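Long-range contacts in aspartate--tRNA(Asp/Asn) ligase (Thermus thermophilus, PDB 1N9W), which attaches L-aspartate to both tRNA(Asp) and tRNA(Asn), first activating the amino acid with ATP to form Asp-AMP: residues R37-V42 with R117-R122; D143-T149 with F190-E195; A225-M231 with T334-D338; M231-E235 with P264-R269. All blocks are in the same frame, centred on the assembly; numbering follows the deposited sequence.

Interaction 1 joins the OB-fold domain to the class II catalytic domain; the other three lie within the latter. The centre of interaction 1 is 34 Å from that of interaction 2, yet helix 119-141 leads from one to the other, and both touch the second subunit. Interactions 2 and 3 reach the same catalytic sheet, their centres 19 Å apart. Interactions 3 and 4 share Met231 on helix 227-248, and a salt bridge between Glu228 OE2 and Arg269 NH2 (2.7 Å) ties them together. Interaction 3 is close to the predicted L-aspartate site, with the Leu230 side chain about 6 Å from that of Arg352; the Val193 side chain of interaction 2 is about 10 Å from it.

Interaction 1. Residues R37-V42 with R117-R122; sequences RDRSGV and RGEKAR
Gly41 CA and Glu119 CA, 7.3 Å apart, are the nearest pair of CA atoms, where a type I turn from Asp38 to Gly41 faces the first turn of helix 119-141. The turn closes a hairpin of the tRNA-binding OB fold, and the helix belongs to the class II catalytic domain. Arg122, its chain bent at chi2 and chi3, brings its guanidinium edge-on to Asp38 O; NH1 and NH2 each make a weak bond of 3.3 Å to that oxygen, while NH2 also serves Val189 O of the second subunit. Arg37, its CG between the backbone N and the carbonyl carbon (chi1 73°), runs extended and crosses Arg117 at about a right angle, Arg37 NH2 lying 3.4 Å from Arg117 CB. Both arginines form salt bridges with Glu56, which probably offsets their like charges. Replacing Arg37 with an alanine is likely to cost Glu56 one of its salt bridges and His23 a hydrogen-bond partner. Farther along the hairpin, Glu119 OE2 rests 3.4 Å from Val42 CG1.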
loop_
_atom_site.group_PDB
_atom_site.type_symbol
_atom_site.label_atom_id
_atom_site.label_comp_id
_atom_site.label_asym_id
_atom_site.label_seq_id
_atom_site.Cartn_x
_atom_site.Cartn_y
_atom_site.Cartn_z
ATOM N N ARG B 37 -17.775 20.239 -10.502
ATOM C CA ARG B 37 -16.420 19.725 -10.363
ATOM C C ARG B 37 -16.383 18.227 -10.160
ATOM O O ARG B 37 -17.169 17.666 -9.395
ATOM C CB ARG B 37 -15.662 20.404 -9.220
ATOM C CG ARG B 37 -16.108 19.981 -7.880
ATOM C CD ARG B 37 -15.052 20.013 -6.774
ATOM N NE ARG B 37 -15.742 19.228 -5.743
ATOM C CZ ARG B 37 -16.613 19.723 -4.871
ATOM N NH1 ARG B 37 -16.877 21.030 -4.826
ATOM N NH2 ARG B 37 -17.352 18.883 -4.173
ATOM N N ASP B 38 -15.483 17.572 -10.877
ATOM C CA ASP B 38 -15.353 16.149 -10.687
ATOM C C ASP B 38 -13.944 15.916 -10.128
ATOM O O ASP B 38 -13.274 16.881 -9.744
ATOM C CB ASP B 38 -15.683 15.344 -11.981
ATOM C CG ASP B 38 -14.812 15.704 -13.170
ATOM O OD1 ASP B 38 -13.668 16.152 -12.952
ATOM O OD2 ASP B 38 -15.259 15.488 -14.330
ATOM N N ARG B 39 -13.517 14.662 -10.035
ATOM C CA ARG B 39 -12.214 14.371 -9.472
ATOM C C ARG B 39 -11.064 14.975 -10.262
ATOM O O ARG B 39 -9.936 15.038 -9.776
ATOM C CB ARG B 39 -12.020 12.851 -9.319
ATOM C CG ARG B 39 -12.147 12.031 -10.609
ATOM C CD ARG B 39 -11.998 10.534 -10.316
ATOM N NE ARG B 39 -11.847 9.726 -11.511
ATOM C CZ ARG B 39 -12.852 9.241 -12.229
ATOM N NH1 ARG B 39 -14.104 9.481 -11.869
ATOM N NH2 ARG B 39 -12.599 8.520 -13.310
ATOM N N SER B 40 -11.350 15.442 -11.473
ATOM C CA SER B 40 -10.294 16.013 -12.327
ATOM C C SER B 40 -10.334 17.532 -12.481
ATOM O O SER B 40 -9.452 18.104 -13.114
ATOM C CB SER B 40 -10.330 15.378 -13.720
ATOM O OG SER B 40 -11.442 15.855 -14.453
ATOM N N GLY B 41 -11.340 18.192 -11.912
ATOM C CA GLY B 41 -11.385 19.642 -12.032
ATOM C C GLY B 41 -12.771 20.261 -12.033
ATOM O O GLY B 41 -13.752 19.619 -11.643
ATOM N N VAL B 42 -12.855 21.521 -12.458
ATOM C CA VAL B 42 -14.140 22.210 -12.507
ATOM C C VAL B 42 -14.463 22.718 -13.908
ATOM O O VAL B 42 -13.577 23.110 -14.669
ATOM C CB VAL B 42 -14.205 23.429 -11.530
ATOM C CG1 VAL B 42 -13.925 22.976 -10.097
ATOM C CG2 VAL B 42 -13.208 24.506 -11.953
ATOM N N ARG B 117 -13.432 18.246 0.038
ATOM C CA ARG B 117 -13.805 18.081 -1.357
ATOM C C ARG B 117 -13.177 19.177 -2.226
ATOM O O ARG B 117 -13.034 19.003 -3.430
ATOM C CB ARG B 117 -15.332 18.089 -1.504
ATOM C CG ARG B 117 -16.040 16.922 -0.839
ATOM C CD ARG B 117 -17.526 17.038 -1.097
ATOM N NE ARG B 117 -18.341 16.023 -0.449
ATOM C CZ ARG B 117 -19.667 15.968 -0.566
ATOM N NH1 ARG B 117 -20.299 16.871 -1.304
ATOM N NH2 ARG B 117 -20.370 15.012 0.041
ATOM N N GLY B 118 -12.783 20.293 -1.611
ATOM C CA GLY B 118 -12.169 21.371 -2.373
ATOM C C GLY B 118 -10.954 20.893 -3.152
ATOM O O GLY B 118 -10.266 19.969 -2.712
ATOM N N GLU B 119 -10.695 21.511 -4.304
ATOM C CA GLU B 119 -9.557 21.137 -5.151
ATOM C C GLU B 119 -8.211 21.257 -4.441
ATOM O O GLU B 119 -7.378 20.355 -4.513
ATOM C CB GLU B 119 -9.497 22.007 -6.415
ATOM C CG GLU B 119 -10.638 21.822 -7.395
ATOM C CD GLU B 119 -10.307 22.382 -8.782
ATOM O OE1 GLU B 119 -9.591 21.704 -9.550
ATOM O OE2 GLU B 119 -10.758 23.502 -9.092
ATOM N N LYS B 120 -7.997 22.386 -3.777
ATOM C CA LYS B 120 -6.745 22.610 -3.086
ATOM C C LYS B 120 -6.644 21.795 -1.813
ATOM O O LYS B 120 -5.558 21.398 -1.411
ATOM C CB LYS B 120 -6.574 24.092 -2.764
ATOM C CG LYS B 120 -6.336 24.961 -3.987
ATOM C CD LYS B 120 -6.090 26.401 -3.573
ATOM C CE LYS B 120 -5.880 27.309 -4.775
ATOM N NZ LYS B 120 -5.665 28.713 -4.331
ATOM N N ALA B 121 -7.776 21.541 -1.174
ATOM C CA ALA B 121 -7.769 20.765 0.057
ATOM C C ALA B 121 -7.474 19.283 -0.195
ATOM O O ALA B 121 -6.800 18.635 0.610
ATOM C CB ALA B 121 -9.110 20.918 0.775
ATOM N N ARG B 122 -7.964 18.762 -1.316
ATOM C CA ARG B 122 -7.785 17.345 -1.675
ATOM C C ARG B 122 -6.457 17.071 -2.400
ATOM O O ARG B 122 -5.930 15.960 -2.343
ATOM C CB ARG B 122 -8.932 16.910 -2.608
ATOM C CG ARG B 122 -8.542 16.970 -4.096
ATOM C CD ARG B 122 -9.539 17.673 -5.031
ATOM N NE ARG B 122 -10.742 16.912 -5.295
ATOM C CZ ARG B 122 -11.458 16.996 -6.419
ATOM N NH1 ARG B 122 -11.098 17.805 -7.408
ATOM N NH2 ARG B 122 -12.557 16.262 -6.553
#

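Interaction 2. Residues D143-T149 with F190-E195; sequences DFTEIFT and FERVYE
Thr145 pairs with Val193 and Glu146 with Tyr194 in a short parallel bridge, Thr145 CA and Val193 CA being 4.7 Å apart. Thr145 N donates to Arg192 O (2.9 Å) and Ile147 N to Tyr194 O (3.1 Å), with a weak bond from Tyr194 N to Thr145 O between them. Phe144 turns one ring face to Arg192, whose CB stands 3.5 Å from the ring centroid and 8° off its normal, a CH-pi contact. Tyr194 lays its own ring over Glu146, with CZ 3.5 Å from Glu146 CB, and presents its edge to Phe144 CB. On the other face of the sheet Thr145 CG2 sits over the Phe190 ring, and Ile147 CD1 packs on Val193 CG2. Glu195, with CG anti to the backbone N (chi1 171°) and the chain extended, holds Thr149 twice: Thr149 OG1 gives Glu195 OE1 a 2.8 Å bond on its syn lone pair, and Thr149 N reaches Glu195 OE2 at 2.9 Å, nearly straight at 174°. Lys183 also bridges to OE1. The helix-strand order fits motif 1 of class II synthetases, a dimer-interface element, and Arg136 of the second subunit forms a salt bridge with Glu146. Helix 119-141 covers Phe144 and Tyr194 through Leu139, helix 181-190 covers Ile147 and Val193 through Met186, and strand 215-222 continues the sheet beyond 192-198.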
loop_
_atom_site.group_PDB
_atom_site.type_symbol
_atom_site.label_atom_id
_atom_site.label_comp_id
_atom_site.label_asym_id
_atom_site.label_seq_id
_atom_site.Cartn_x
_atom_site.Cartn_y
_atom_site.Cartn_z
ATOM N N ASP B 143 13.479 -5.676 -6.913
ATOM C CA ASP B 143 13.187 -6.944 -6.262
ATOM C C ASP B 143 12.811 -6.906 -4.784
ATOM O O ASP B 143 12.975 -7.906 -4.078
ATOM C CB ASP B 143 14.362 -7.908 -6.441
ATOM C CG ASP B 143 14.050 -9.024 -7.420
ATOM O OD1 ASP B 143 13.753 -8.715 -8.593
ATOM O OD2 ASP B 143 14.101 -10.204 -7.008
ATOM N N PHE B 144 12.324 -5.773 -4.294
ATOM C CA PHE B 144 11.907 -5.717 -2.898
ATOM C C PHE B 144 10.558 -6.408 -2.813
ATOM O O PHE B 144 9.837 -6.505 -3.809
ATOM C CB PHE B 144 11.744 -4.277 -2.415
ATOM C CG PHE B 144 13.030 -3.613 -2.042
ATOM C CD1 PHE B 144 13.996 -3.353 -3.005
ATOM C CD2 PHE B 144 13.277 -3.249 -0.719
ATOM C CE1 PHE B 144 15.193 -2.739 -2.662
ATOM C CE2 PHE B 144 14.470 -2.633 -0.360
ATOM C CZ PHE B 144 15.433 -2.376 -1.332
ATOM N N THR B 145 10.223 -6.900 -1.628
ATOM C CA THR B 145 8.937 -7.553 -1.412
ATOM C C THR B 145 8.163 -6.789 -0.325
ATOM O O THR B 145 8.658 -6.600 0.786
ATOM C CB THR B 145 9.115 -9.037 -0.977
ATOM O OG1 THR B 145 9.641 -9.794 -2.074
ATOM C CG2 THR B 145 7.785 -9.644 -0.549
ATOM N N GLU B 146 6.955 -6.338 -0.669
ATOM C CA GLU B 146 6.110 -5.605 0.274
ATOM C C GLU B 146 5.655 -6.561 1.368
ATOM O O GLU B 146 5.238 -7.687 1.086
ATOM C CB GLU B 146 4.888 -5.005 -0.435
ATOM C CG GLU B 146 3.854 -4.362 0.500
ATOM C CD GLU B 146 2.898 -3.413 -0.216
ATOM O OE1 GLU B 146 2.511 -3.700 -1.370
ATOM O OE2 GLU B 146 2.519 -2.382 0.387
ATOM N N ILE B 147 5.753 -6.119 2.617
ATOM C CA ILE B 147 5.334 -6.944 3.733
ATOM C C ILE B 147 4.285 -6.233 4.562
ATOM O O ILE B 147 4.083 -5.022 4.435
ATOM C CB ILE B 147 6.502 -7.284 4.662
ATOM C CG1 ILE B 147 7.071 -5.991 5.257
ATOM C CG2 ILE B 147 7.553 -8.085 3.896
ATOM C CD1 ILE B 147 8.292 -6.187 6.122
ATOM N N PHE B 148 3.629 -7.005 5.421
ATOM C CA PHE B 148 2.590 -6.492 6.295
ATOM C C PHE B 148 2.807 -7.071 7.688
ATOM O O PHE B 148 2.544 -8.250 7.921
ATOM C CB PHE B 148 1.221 -6.897 5.745
ATOM C CG PHE B 148 1.048 -6.573 4.285
ATOM C CD1 PHE B 148 1.493 -7.451 3.301
ATOM C CD2 PHE B 148 0.493 -5.361 3.894
ATOM C CE1 PHE B 148 1.401 -7.117 1.953
ATOM C CE2 PHE B 148 0.395 -5.018 2.547
ATOM C CZ PHE B 148 0.845 -5.899 1.577
ATOM N N THR B 149 3.302 -6.241 8.602
ATOM C CA THR B 149 3.581 -6.672 9.966
ATOM C C THR B 149 2.538 -6.176 10.967
ATOM O O THR B 149 1.753 -5.270 10.674
ATOM C CB THR B 149 4.987 -6.206 10.425
ATOM O OG1 THR B 149 5.070 -4.780 10.364
ATOM C CG2 THR B 149 6.065 -6.812 9.528
ATOM N N PHE B 190 13.286 -12.330 2.752
ATOM C CA PHE B 190 13.253 -11.781 1.394
ATOM C C PHE B 190 14.438 -10.892 1.013
ATOM O O PHE B 190 14.494 -10.384 -0.106
ATOM C CB PHE B 190 11.948 -11.002 1.199
ATOM C CG PHE B 190 10.712 -11.864 1.233
ATOM C CD1 PHE B 190 10.556 -12.910 0.331
ATOM C CD2 PHE B 190 9.688 -11.606 2.149
ATOM C CE1 PHE B 190 9.402 -13.691 0.333
ATOM C CE2 PHE B 190 8.525 -12.383 2.161
ATOM C CZ PHE B 190 8.381 -13.429 1.251
ATOM N N GLU B 191 15.368 -10.702 1.946
ATOM C CA GLU B 191 16.572 -9.895 1.706
ATOM C C GLU B 191 16.317 -8.394 1.557
ATOM O O GLU B 191 17.091 -7.571 2.055
ATOM C CB GLU B 191 17.304 -10.397 0.448
ATOM C CG GLU B 191 17.876 -11.817 0.531
ATOM C CD GLU B 191 18.497 -12.282 -0.789
ATOM O OE1 GLU B 191 19.040 -11.429 -1.531
ATOM O OE2 GLU B 191 18.461 -13.501 -1.076
ATOM N N ARG B 192 15.236 -8.047 0.864
ATOM C CA ARG B 192 14.864 -6.651 0.618
ATOM C C ARG B 192 13.357 -6.515 0.776
ATOM O O ARG B 192 12.591 -7.135 0.035
ATOM C CB ARG B 192 15.273 -6.261 -0.810
ATOM C CG ARG B 192 16.733 -6.476 -1.069
ATOM C CD ARG B 192 16.969 -7.000 -2.464
ATOM N NE ARG B 192 17.028 -5.946 -3.443
ATOM C CZ ARG B 192 18.116 -5.233 -3.712
ATOM N NH1 ARG B 192 19.249 -5.465 -3.068
ATOM N NH2 ARG B 192 18.070 -4.279 -4.641
ATOM N N VAL B 193 12.939 -5.705 1.740
ATOM C CA VAL B 193 11.517 -5.512 1.995
ATOM C C VAL B 193 11.185 -4.071 2.343
ATOM O O VAL B 193 12.066 -3.271 2.653
ATOM C CB VAL B 193 11.029 -6.384 3.190
ATOM C CG1 VAL B 193 11.382 -7.840 2.962
ATOM C CG2 VAL B 193 11.632 -5.878 4.491
ATOM N N TYR B 194 9.900 -3.745 2.273
ATOM C CA TYR B 194 9.452 -2.411 2.611
ATOM C C TYR B 194 8.028 -2.496 3.103
ATOM O O TYR B 194 7.344 -3.504 2.910
ATOM C CB TYR B 194 9.516 -1.472 1.404
ATOM C CG TYR B 194 8.534 -1.803 0.305
ATOM C CD1 TYR B 194 8.888 -2.649 -0.743
ATOM C CD2 TYR B 194 7.253 -1.245 0.302
ATOM C CE1 TYR B 194 7.993 -2.927 -1.773
ATOM C CE2 TYR B 194 6.352 -1.514 -0.720
ATOM C CZ TYR B 194 6.731 -2.355 -1.759
ATOM O OH TYR B 194 5.862 -2.600 -2.796
ATOM N N GLU B 195 7.574 -1.438 3.756
ATOM C CA GLU B 195 6.216 -1.429 4.264
ATOM C C GLU B 195 5.671 -0.021 4.353
ATOM O O GLU B 195 6.390 0.935 4.657
ATOM C CB GLU B 195 6.157 -2.120 5.633
ATOM C CG GLU B 195 4.812 -1.980 6.351
ATOM C CD GLU B 195 4.709 -2.849 7.598
ATOM O OE1 GLU B 195 5.658 -2.865 8.411
ATOM O OE2 GLU B 195 3.665 -3.515 7.771
HETATM O O HOH W 1 12.490 -9.799 -2.124
HETATM O O HOH W 2 2.196 -2.276 10.423
#

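Interaction 3. Residues A225-M231 with T334-D338; sequences ADEEDLM and TRSFD
Ala225 N gives Asp229 OD2 a 2.7 Å bond that is almost straight (177°), at the entry to helix 227-248, where Asp226 sets its CB over one face of the Arg335 guanidinium. Asp226, the N-cap, also accepts a weak bond from Glu228 N. Glu227 CG sits between the backbone N and the carbonyl carbon (chi1 78°), and the chain bends at chi2; the glutamate crosses the Arg335 chain at about a right angle, and its OE2 rests against the aliphatic part, 3.3 Å from Arg335 CG. The same OE2 is 4.1 Å from Arg335 NE but well out of the guanidinium plane, so no N-H points at it and any attraction is probably one of charge alone; Arg335 NH1 instead bonds Gln351. Here the helix packs on strand 336-341 of the antiparallel core of the class II catalytic sheet, the axes of 227-231 and 336-338 passing 9.1 Å apart at 23°. Met231 runs past Phe337 in the opposite direction, its CG over the ring centre, 3.7 Å from the centroid. Its SD stands obliquely at 4.5 Å from that centroid, a Met-aromatic contact. Leu230 CB meets the ring edge, 3.5 Å from Phe337 CE2. With a serine in place of Phe337, Met231 CG would probably lose the ring face it covers, and Leu230 and Phe313 their aromatic partner. The Phe337 side chain lies about 7 Å from that of Ser348, a predicted L-aspartate-binding residue.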
loop_
_atom_site.group_PDB
_atom_site.type_symbol
_atom_site.label_atom_id
_atom_site.label_comp_id
_atom_site.label_asym_id
_atom_site.label_seq_id
_atom_site.Cartn_x
_atom_site.Cartn_y
_atom_site.Cartn_z
ATOM N N ALA B 225 27.016 -3.119 2.114
ATOM C CA ALA B 225 28.421 -2.893 2.434
ATOM C C ALA B 225 28.520 -1.968 3.646
ATOM O O ALA B 225 29.357 -2.175 4.519
ATOM C CB ALA B 225 29.141 -2.272 1.233
ATOM N N ASP B 226 27.654 -0.957 3.686
ATOM C CA ASP B 226 27.611 0.022 4.778
ATOM C C ASP B 226 26.351 0.885 4.663
ATOM O O ASP B 226 25.509 0.649 3.794
ATOM C CB ASP B 226 28.853 0.918 4.736
ATOM C CG ASP B 226 29.183 1.391 3.330
ATOM O OD1 ASP B 226 28.244 1.655 2.544
ATOM O OD2 ASP B 226 30.383 1.512 3.011
ATOM N N GLU B 227 26.220 1.892 5.526
ATOM C CA GLU B 227 25.043 2.764 5.494
ATOM C C GLU B 227 24.962 3.566 4.196
ATOM O O GLU B 227 23.903 4.089 3.841
ATOM C CB GLU B 227 25.035 3.725 6.696
ATOM C CG GLU B 227 25.978 4.926 6.587
ATOM C CD GLU B 227 27.445 4.561 6.764
ATOM O OE1 GLU B 227 28.297 5.468 6.660
ATOM O OE2 GLU B 227 27.747 3.375 7.010
ATOM N N GLU B 228 26.082 3.646 3.485
ATOM C CA GLU B 228 26.154 4.384 2.233
ATOM C C GLU B 228 25.253 3.773 1.167
ATOM O O GLU B 228 24.815 4.465 0.246
ATOM C CB GLU B 228 27.600 4.418 1.729
ATOM C CG GLU B 228 27.886 5.534 0.741
ATOM C CD GLU B 228 27.574 6.903 1.320
ATOM O OE1 GLU B 228 28.010 7.180 2.460
ATOM O OE2 GLU B 228 26.892 7.703 0.639
ATOM N N ASP B 229 24.989 2.475 1.281
ATOM C CA ASP B 229 24.111 1.810 0.318
ATOM C C ASP B 229 22.688 2.325 0.500
ATOM O O ASP B 229 21.957 2.512 -0.473
ATOM C CB ASP B 229 24.121 0.291 0.508
ATOM C CG ASP B 229 25.372 -0.353 -0.036
ATOM O OD1 ASP B 229 26.004 0.231 -0.942
ATOM O OD2 ASP B 229 25.720 -1.458 0.428
ATOM N N LEU B 230 22.314 2.559 1.756
ATOM C CA LEU B 230 20.986 3.052 2.096
ATOM C C LEU B 230 20.756 4.463 1.551
ATOM O O LEU B 230 19.703 4.745 0.964
ATOM C CB LEU B 230 20.801 3.046 3.615
ATOM C CG LEU B 230 21.227 1.770 4.337
ATOM C CD1 LEU B 230 20.971 1.913 5.833
ATOM C CD2 LEU B 230 20.458 0.586 3.778
ATOM N N MET B 231 21.740 5.342 1.742
ATOM C CA MET B 231 21.632 6.725 1.268
ATOM C C MET B 231 21.516 6.791 -0.255
ATOM O O MET B 231 20.667 7.512 -0.785
ATOM C CB MET B 231 22.827 7.566 1.769
ATOM C CG MET B 231 22.607 8.167 3.171
ATOM S SD MET B 231 24.001 9.112 3.911
ATOM C CE MET B 231 24.765 7.824 4.926
ATOM N N THR B 334 28.111 6.347 14.764
ATOM C CA THR B 334 27.355 5.188 14.301
ATOM C C THR B 334 27.102 5.331 12.806
ATOM O O THR B 334 27.232 6.421 12.251
ATOM C CB THR B 334 25.988 5.076 15.013
ATOM O OG1 THR B 334 25.323 6.342 14.973
ATOM C CG2 THR B 334 26.168 4.646 16.455
ATOM N N ARG B 335 26.747 4.227 12.158
ATOM C CA ARG B 335 26.466 4.239 10.729
ATOM C C ARG B 335 25.007 4.609 10.485
ATOM O O ARG B 335 24.289 3.922 9.757
ATOM C CB ARG B 335 26.760 2.871 10.122
ATOM C CG ARG B 335 28.221 2.495 10.157
ATOM C CD ARG B 335 28.442 1.156 9.488
ATOM N NE ARG B 335 29.854 0.797 9.464
ATOM C CZ ARG B 335 30.330 -0.314 8.919
ATOM N NH1 ARG B 335 29.504 -1.181 8.350
ATOM N NH2 ARG B 335 31.634 -0.558 8.943
ATOM N N SER B 336 24.581 5.701 11.108
ATOM C CA SER B 336 23.217 6.187 10.980
ATOM C C SER B 336 23.200 7.505 10.212
ATOM O O SER B 336 24.242 8.137 10.026
ATOM C CB SER B 336 22.606 6.390 12.368
ATOM O OG SER B 336 23.377 7.306 13.125
ATOM N N PHE B 337 22.011 7.910 9.766
ATOM C CA PHE B 337 21.847 9.153 9.020
ATOM C C PHE B 337 20.400 9.653 9.066
ATOM O O PHE B 337 19.468 8.877 9.274
ATOM C CB PHE B 337 22.289 8.960 7.558
ATOM C CG PHE B 337 21.438 7.985 6.777
ATOM C CD1 PHE B 337 20.192 8.361 6.281
ATOM C CD2 PHE B 337 21.873 6.680 6.565
ATOM C CE1 PHE B 337 19.391 7.453 5.584
ATOM C CE2 PHE B 337 21.080 5.764 5.870
ATOM C CZ PHE B 337 19.837 6.154 5.383
ATOM N N ASP B 338 20.234 10.957 8.876
ATOM C CA ASP B 338 18.929 11.599 8.868
ATOM C C ASP B 338 18.871 12.448 7.622
ATOM O O ASP B 338 19.859 13.083 7.265
ATOM C CB ASP B 338 18.764 12.497 10.094
ATOM C CG ASP B 338 18.135 11.780 11.259
ATOM O OD1 ASP B 338 18.167 10.534 11.280
ATOM O OD2 ASP B 338 17.606 12.467 12.163
#

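Interaction 4. Residues M231-E235 with P264-R269; sequences MRLEE and PQDIPR
Glu235 and Arg269 come from opposite directions: the glutamate puts CG beside its backbone N (chi1 -87°) and then runs extended, while the arginine bends at chi2 to bring its guanidinium back to the helix. Each carboxylate oxygen finds a different partner. Glu235 OE1 accepts from Asp266 N at 2.7 Å, the donor standing above the carboxylate plane. Glu235 OE2 forms a salt bridge with Arg269 NH1 at 3.1 Å; its hydrogen bond is weak, bent to 128° at the hydrogen. The two flat groups are nearly perpendicular, with planes 87° apart. The same NH1 also makes a weak 2.7 Å bond to Ile267 O, tying the arginine to its own loop, and Glu228 forms a salt bridge with NH2. Beside this charged pair lies an apolar contact: Ile267 CD1 is 3.6 Å from Glu235 CG, the two chains sliding past each other. Separately, the backbone oxygen Pro264 O lies against Glu235 CB at 3.6 Å. Met231 SD adds a contact 3.6 Å from Arg269 NE, and Arg232 CG sits at the guanidinium edge. Glu234 packs on Phe390 of strand 387-393 and on Phe337 of strand 336-341. This is structural packing within the class II catalytic domain: helix 227-248 is joined, through Glu235, to the loop leading into strand 269-271, the outermost strand of the sheet within this chain.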
loop_
_atom_site.group_PDB
_atom_site.type_symbol
_atom_site.label_atom_id
_atom_site.label_comp_id
_atom_site.label_asym_id
_atom_site.label_seq_id
_atom_site.Cartn_x
_atom_site.Cartn_y
_atom_site.Cartn_z
ATOM N N MET B 231 21.740 5.342 1.742
ATOM C CA MET B 231 21.632 6.725 1.268
ATOM C C MET B 231 21.516 6.791 -0.255
ATOM O O MET B 231 20.667 7.512 -0.785
ATOM C CB MET B 231 22.827 7.566 1.769
ATOM C CG MET B 231 22.607 8.167 3.171
ATOM S SD MET B 231 24.001 9.112 3.911
ATOM C CE MET B 231 24.765 7.824 4.926
ATOM N N ARG B 232 22.350 6.032 -0.957
ATOM C CA ARG B 232 22.288 6.014 -2.412
ATOM C C ARG B 232 20.936 5.453 -2.872
ATOM O O ARG B 232 20.377 5.906 -3.870
ATOM C CB ARG B 232 23.437 5.177 -2.984
ATOM C CG ARG B 232 24.765 5.934 -3.069
ATOM C CD ARG B 232 25.940 5.049 -2.685
ATOM N NE ARG B 232 25.894 3.754 -3.362
ATOM C CZ ARG B 232 26.611 2.698 -2.992
ATOM N NH1 ARG B 232 27.433 2.787 -1.950
ATOM N NH2 ARG B 232 26.500 1.554 -3.656
ATOM N N LEU B 233 20.412 4.477 -2.138
ATOM C CA LEU B 233 19.129 3.883 -2.473
ATOM C C LEU B 233 18.008 4.909 -2.304
ATOM O O LEU B 233 17.189 5.100 -3.199
ATOM C CB LEU B 233 18.835 2.677 -1.579
ATOM C CG LEU B 233 17.377 2.161 -1.632
ATOM C CD1 LEU B 233 17.135 1.464 -2.954
ATOM C CD2 LEU B 233 17.117 1.200 -0.476
ATOM N N GLU B 234 17.981 5.567 -1.149
ATOM C CA GLU B 234 16.958 6.559 -0.877
ATOM C C GLU B 234 16.927 7.687 -1.901
ATOM O O GLU B 234 15.854 8.207 -2.232
ATOM C CB GLU B 234 17.119 7.130 0.528
ATOM C CG GLU B 234 16.233 8.326 0.768
ATOM C CD GLU B 234 15.999 8.616 2.241
ATOM O OE1 GLU B 234 16.912 8.366 3.058
ATOM O OE2 GLU B 234 14.899 9.111 2.563
ATOM N N GLU B 235 18.097 8.066 -2.403
ATOM C CA GLU B 235 18.203 9.132 -3.402
ATOM C C GLU B 235 17.485 8.738 -4.678
ATOM O O GLU B 235 16.716 9.518 -5.239
ATOM C CB GLU B 235 19.676 9.426 -3.726
ATOM C CG GLU B 235 20.329 10.445 -2.798
ATOM C CD GLU B 235 21.806 10.702 -3.145
ATOM O OE1 GLU B 235 22.127 10.885 -4.340
ATOM O OE2 GLU B 235 22.630 10.739 -2.217
ATOM N N PRO B 264 17.135 15.295 -6.296
ATOM C CA PRO B 264 17.682 14.467 -5.215
ATOM C C PRO B 264 18.815 13.544 -5.653
ATOM O O PRO B 264 18.695 12.326 -5.563
ATOM C CB PRO B 264 16.469 13.667 -4.737
ATOM C CG PRO B 264 15.311 14.514 -5.130
ATOM C CD PRO B 264 15.710 14.991 -6.495
ATOM N N GLN B 265 19.911 14.118 -6.131
ATOM C CA GLN B 265 21.048 13.312 -6.551
ATOM C C GLN B 265 22.333 13.905 -5.988
ATOM O O GLN B 265 22.506 15.124 -5.975
ATOM C CB GLN B 265 21.111 13.243 -8.075
ATOM C CG GLN B 265 22.411 12.686 -8.601
ATOM C CD GLN B 265 22.280 12.175 -10.016
ATOM O OE1 GLN B 265 21.740 12.857 -10.895
ATOM N NE2 GLN B 265 22.785 10.971 -10.254
ATOM N N ASP B 266 23.226 13.042 -5.518
ATOM C CA ASP B 266 24.484 13.507 -4.949
ATOM C C ASP B 266 24.193 14.527 -3.858
ATOM O O ASP B 266 24.790 15.604 -3.808
ATOM C CB ASP B 266 25.355 14.129 -6.042
ATOM C CG ASP B 266 25.953 13.090 -6.966
ATOM O OD1 ASP B 266 26.256 13.424 -8.130
ATOM O OD2 ASP B 266 26.135 11.935 -6.523
ATOM N N ILE B 267 23.253 14.176 -2.988
ATOM C CA ILE B 267 22.859 15.041 -1.886
ATOM C C ILE B 267 24.022 15.275 -0.937
ATOM O O ILE B 267 24.744 14.342 -0.579
ATOM C CB ILE B 267 21.706 14.423 -1.088
ATOM C CG1 ILE B 267 20.485 14.259 -1.998
ATOM C CG2 ILE B 267 21.385 15.290 0.117
ATOM C CD1 ILE B 267 19.328 13.561 -1.333
ATOM N N PRO B 268 24.218 16.534 -0.515
ATOM C CA PRO B 268 25.289 16.938 0.405
ATOM C C PRO B 268 25.309 16.155 1.719
ATOM O O PRO B 268 24.312 16.108 2.439
ATOM C CB PRO B 268 25.003 18.421 0.625
ATOM C CG PRO B 268 24.445 18.839 -0.698
ATOM C CD PRO B 268 23.494 17.714 -1.019
ATOM N N ARG B 269 26.450 15.542 2.021
ATOM C CA ARG B 269 26.617 14.766 3.247
ATOM C C ARG B 269 27.269 15.672 4.297
ATOM O O ARG B 269 28.112 16.504 3.965
ATOM C CB ARG B 269 27.521 13.552 2.993
ATOM C CG ARG B 269 27.125 12.647 1.814
ATOM C CD ARG B 269 26.006 11.669 2.164
ATOM N NE ARG B 269 25.939 10.523 1.251
ATOM C CZ ARG B 269 25.452 10.557 0.011
ATOM N NH1 ARG B 269 24.974 11.684 -0.498
ATOM N NH2 ARG B 269 25.434 9.451 -0.726
#